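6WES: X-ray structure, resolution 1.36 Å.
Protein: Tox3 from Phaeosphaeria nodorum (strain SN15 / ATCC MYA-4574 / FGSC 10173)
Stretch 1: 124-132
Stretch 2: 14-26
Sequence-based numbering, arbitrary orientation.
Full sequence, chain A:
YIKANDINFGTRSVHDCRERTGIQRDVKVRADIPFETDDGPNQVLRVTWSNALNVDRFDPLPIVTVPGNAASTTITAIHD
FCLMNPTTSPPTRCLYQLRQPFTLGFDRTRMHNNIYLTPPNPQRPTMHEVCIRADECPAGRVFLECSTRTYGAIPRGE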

# COMPACT_ATOMS: atom_id res chain seq x y z
N ARG A 124 1.18 7.06 6.82
CA ARG A 124 0.22 6.56 7.80
C ARG A 124 -0.92 5.80 7.12
O ARG A 124 -1.60 6.37 6.25
CB ARG A 124 -0.36 7.74 8.57
CG ARG A 124 -1.31 7.36 9.72
CD ARG A 124 -1.84 8.62 10.46
NE ARG A 124 -2.79 8.29 11.52
CZ ARG A 124 -3.06 9.08 12.56
NH1 ARG A 124 -2.46 10.25 12.68
NH2 ARG A 124 -3.93 8.68 13.48
N PRO A 125 -1.16 4.55 7.47
CA PRO A 125 -2.29 3.80 6.93
C PRO A 125 -3.51 3.97 7.83
O PRO A 125 -3.43 4.58 8.90
CB PRO A 125 -1.79 2.36 7.01
CG PRO A 125 -0.95 2.34 8.28
CD PRO A 125 -0.29 3.72 8.34
N THR A 126 -4.64 3.45 7.38
CA THR A 126 -5.82 3.33 8.22
C THR A 126 -6.34 1.90 8.15
O THR A 126 -6.20 1.23 7.13
CB THR A 126 -6.92 4.29 7.80
OG1 THR A 126 -7.33 4.02 6.45
CG2 THR A 126 -6.45 5.74 7.93
N MET A 127 -6.93 1.43 9.23
CA MET A 127 -7.56 0.12 9.27
C MET A 127 -9.02 0.30 9.62
O MET A 127 -9.40 1.26 10.31
CB MET A 127 -6.91 -0.83 10.27
CG MET A 127 -7.45 -2.27 10.19
SD MET A 127 -6.55 -3.45 11.23
CE MET A 127 -5.05 -3.55 10.22
N HIS A 128 -9.84 -0.62 9.14
CA HIS A 128 -11.29 -0.54 9.21
C HIS A 128 -11.80 -1.92 9.57
O HIS A 128 -11.26 -2.92 9.08
CB HIS A 128 -11.78 -0.06 7.82
CG HIS A 128 -11.09 1.20 7.38
ND1 HIS A 128 -11.63 2.44 7.63
CD2 HIS A 128 -9.90 1.41 6.77
CE1 HIS A 128 -10.80 3.37 7.18
NE2 HIS A 128 -9.74 2.77 6.66
N GLU A 129 -12.79 -2.00 10.46
CA GLU A 129 -13.23 -3.28 11.02
C GLU A 129 -14.75 -3.36 10.99
O GLU A 129 -15.44 -2.38 11.28
CB GLU A 129 -12.77 -3.39 12.51
CG GLU A 129 -13.25 -4.65 13.28
CD GLU A 129 -13.02 -4.59 14.82
OE1 GLU A 129 -13.62 -3.73 15.47
OE2 GLU A 129 -12.25 -5.40 15.37
N VAL A 130 -15.29 -4.53 10.63
CA VAL A 130 -16.72 -4.82 10.81
C VAL A 130 -16.84 -6.20 11.44
O VAL A 130 -16.19 -7.15 10.98
CB VAL A 130 -17.52 -4.69 9.49
CG1 VAL A 130 -16.92 -5.53 8.36
CG2 VAL A 130 -19.03 -4.97 9.70
N CYS A 131 -17.61 -6.32 12.51
CA CYS A 131 -17.74 -7.58 13.22
C CYS A 131 -19.20 -8.00 13.38
O CYS A 131 -20.09 -7.16 13.51
CB CYS A 131 -17.15 -7.53 14.63
SG CYS A 131 -15.43 -7.12 14.66
N ILE A 132 -19.43 -9.31 13.39
CA ILE A 132 -20.75 -9.87 13.66
C ILE A 132 -20.58 -11.11 14.53
O ILE A 132 -19.58 -11.83 14.44
CB ILE A 132 -21.51 -10.19 12.35
CG1 ILE A 132 -22.93 -10.66 12.64
CG2 ILE A 132 -20.79 -11.26 11.54
CD1 ILE A 132 -23.82 -10.66 11.41
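Stretch 2 (14-26) VHDCRERTGIQRD

Stretch 2 packs as a strand, turn and returning strand against one side of the strand in stretch 1, a side-chain contact pinned at E129, whose carboxylate takes hydrogen bonds from the turn backbone. Stretch 1 is a strand from T126 to I132, and M127, E129 and C131 point toward stretch 2, as does P125 just before it, while T126 and H128 point away and join through T126 OG1 and H128 NE2, 2.7 Å apart. Stretch 2 is extended at 14-16, turns, and returns as a strand at 23-26. H15 and I23 pair by backbone hydrogen bonds, H15 N to I23 O and I23 N to H15 O, both 2.9 Å; C17 N to R20 O, 2.8 Å, spans the turn, and G22, with positive phi, gives its N to D16 OD1 at 2.8 Å. The first arm runs in the same direction as stretch 1, M127 lying nearest H15 (CA to CA 6.7 Å), E129 nearest C17 (CA to CA 6.8 Å) and C131 nearest E19 (CA to CA 7.6 Å). M127 CB sits over one face of the H15 ring, 3.5 Å from H15 CG, while P125 CG meets the ring edge at H15 CE1, 3.7 Å away. Beyond the ring, M127 reaches across both arms: its SD lies 3.9 Å from C17 SG, and its CE lies 4.1 Å from I23 CG2 and 4.0 Å from R25 CG. E129 extends its carboxylate into the turn, where E19 N bonds to E129 OE1 at 3.2 Å and to E129 OE2 at 3.3 Å; R18 N adds a weak bond to E129 OE1, 3.0 Å long but bent to 123°. At the far end C131 SG rests 3.3 Å from E19 CG. The contact buries 472 Å², both sides summed.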

# COMPACT_ATOMS: atom_id res chain seq x y z
N VAL A 14 0.58 -1.17 13.15
CA VAL A 14 -0.16 -1.81 14.23
C VAL A 14 -1.42 -0.98 14.48
O VAL A 14 -1.34 0.26 14.54
CB VAL A 14 0.68 -1.87 15.53
CG1 VAL A 14 -0.11 -2.53 16.67
CG2 VAL A 14 1.99 -2.61 15.26
N HIS A 15 -2.56 -1.66 14.60
CA HIS A 15 -3.85 -0.99 14.79
C HIS A 15 -4.61 -1.59 15.96
O HIS A 15 -4.51 -2.78 16.25
CB HIS A 15 -4.70 -1.11 13.51
CG HIS A 15 -4.18 -0.29 12.38
ND1 HIS A 15 -3.20 -0.74 11.52
CD2 HIS A 15 -4.43 0.99 12.02
CE1 HIS A 15 -2.89 0.22 10.66
NE2 HIS A 15 -3.64 1.28 10.94
N ASP A 16 -5.42 -0.73 16.58
CA ASP A 16 -6.30 -1.13 17.67
C ASP A 16 -7.73 -0.89 17.22
O ASP A 16 -8.08 0.21 16.78
CB ASP A 16 -5.96 -0.34 18.92
CG ASP A 16 -4.56 -0.62 19.38
OD1 ASP A 16 -4.14 -1.79 19.39
OD2 ASP A 16 -3.84 0.35 19.74
N CYS A 17 -8.54 -1.94 17.28
CA CYS A 17 -9.90 -1.89 16.76
C CYS A 17 -10.87 -2.17 17.90
O CYS A 17 -10.47 -2.42 19.04
CB CYS A 17 -10.06 -2.88 15.61
SG CYS A 17 -8.99 -2.56 14.15
N ARG A 18 -12.17 -2.15 17.58
CA ARG A 18 -13.17 -2.27 18.65
C ARG A 18 -13.14 -3.65 19.29
O ARG A 18 -13.31 -3.78 20.51
CB ARG A 18 -14.58 -1.92 18.16
CG ARG A 18 -15.61 -2.02 19.30
CD ARG A 18 -16.90 -1.30 19.00
NE ARG A 18 -16.68 0.11 18.65
CZ ARG A 18 -17.66 0.95 18.32
NH1 ARG A 18 -18.92 0.53 18.32
NH2 ARG A 18 -17.37 2.21 18.00
N GLU A 19 -12.98 -4.70 18.49
CA GLU A 19 -13.04 -6.07 19.00
C GLU A 19 -11.68 -6.70 19.24
O GLU A 19 -11.60 -7.68 19.98
CB GLU A 19 -13.84 -6.97 18.06
CG GLU A 19 -15.30 -6.59 17.96
CD GLU A 19 -16.03 -6.73 19.27
OE1 GLU A 19 -15.73 -7.68 20.02
OE2 GLU A 19 -16.88 -5.87 19.56
N ARG A 20 -10.61 -6.17 18.64
CA ARG A 20 -9.29 -6.76 18.76
C ARG A 20 -8.26 -5.64 18.69
O ARG A 20 -8.39 -4.72 17.87
CB ARG A 20 -9.00 -7.74 17.62
CG ARG A 20 -7.66 -8.41 17.76
CD ARG A 20 -7.47 -9.50 16.77
NE ARG A 20 -8.64 -10.38 16.72
CZ ARG A 20 -8.60 -11.69 16.94
NH1 ARG A 20 -7.45 -12.29 17.20
NH2 ARG A 20 -9.72 -12.41 16.88
N THR A 21 -7.22 -5.73 19.52
CA THR A 21 -6.15 -4.75 19.50
C THR A 21 -4.82 -5.41 19.13
O THR A 21 -4.70 -6.63 19.07
CB THR A 21 -6.03 -4.06 20.86
OG1 THR A 21 -5.79 -5.06 21.86
CG2 THR A 21 -7.33 -3.33 21.18
N GLY A 22 -3.83 -4.56 18.87
CA GLY A 22 -2.49 -5.03 18.54
C GLY A 22 -2.36 -5.76 17.22
O GLY A 22 -1.50 -6.65 17.09
N ILE A 23 -3.16 -5.40 16.22
CA ILE A 23 -3.14 -6.07 14.93
C ILE A 23 -1.98 -5.51 14.13
O ILE A 23 -2.00 -4.36 13.71
CB ILE A 23 -4.46 -5.88 14.18
CG1 ILE A 23 -5.64 -6.34 15.05
CG2 ILE A 23 -4.40 -6.60 12.86
CD1 ILE A 23 -7.00 -6.01 14.44
N GLN A 24 -0.97 -6.34 13.88
CA GLN A 24 0.18 -5.94 13.09
C GLN A 24 0.07 -6.49 11.67
O GLN A 24 -0.32 -7.65 11.47
CB GLN A 24 1.47 -6.43 13.74
CG GLN A 24 2.73 -5.97 12.99
CD GLN A 24 3.98 -6.21 13.79
OE1 GLN A 24 4.18 -5.59 14.83
NE2 GLN A 24 4.81 -7.14 13.33
N ARG A 25 0.43 -5.68 10.69
CA ARG A 25 0.44 -6.11 9.30
C ARG A 25 1.64 -5.52 8.59
O ARG A 25 1.98 -4.35 8.80
CB ARG A 25 -0.80 -5.59 8.55
CG ARG A 25 -2.14 -6.05 9.12
CD ARG A 25 -2.54 -7.38 8.52
NE ARG A 25 -1.87 -8.50 9.16
CZ ARG A 25 -1.86 -9.73 8.64
NH1 ARG A 25 -1.24 -10.72 9.27
NH2 ARG A 25 -2.47 -9.96 7.49
N ASP A 26 2.25 -6.31 7.70
CA ASP A 26 3.28 -5.86 6.78
C ASP A 26 2.67 -5.80 5.38
O ASP A 26 2.01 -6.75 4.97
CB ASP A 26 4.46 -6.84 6.74
CG ASP A 26 5.40 -6.70 7.91
OD1 ASP A 26 5.04 -6.01 8.88
OD2 ASP A 26 6.50 -7.31 7.90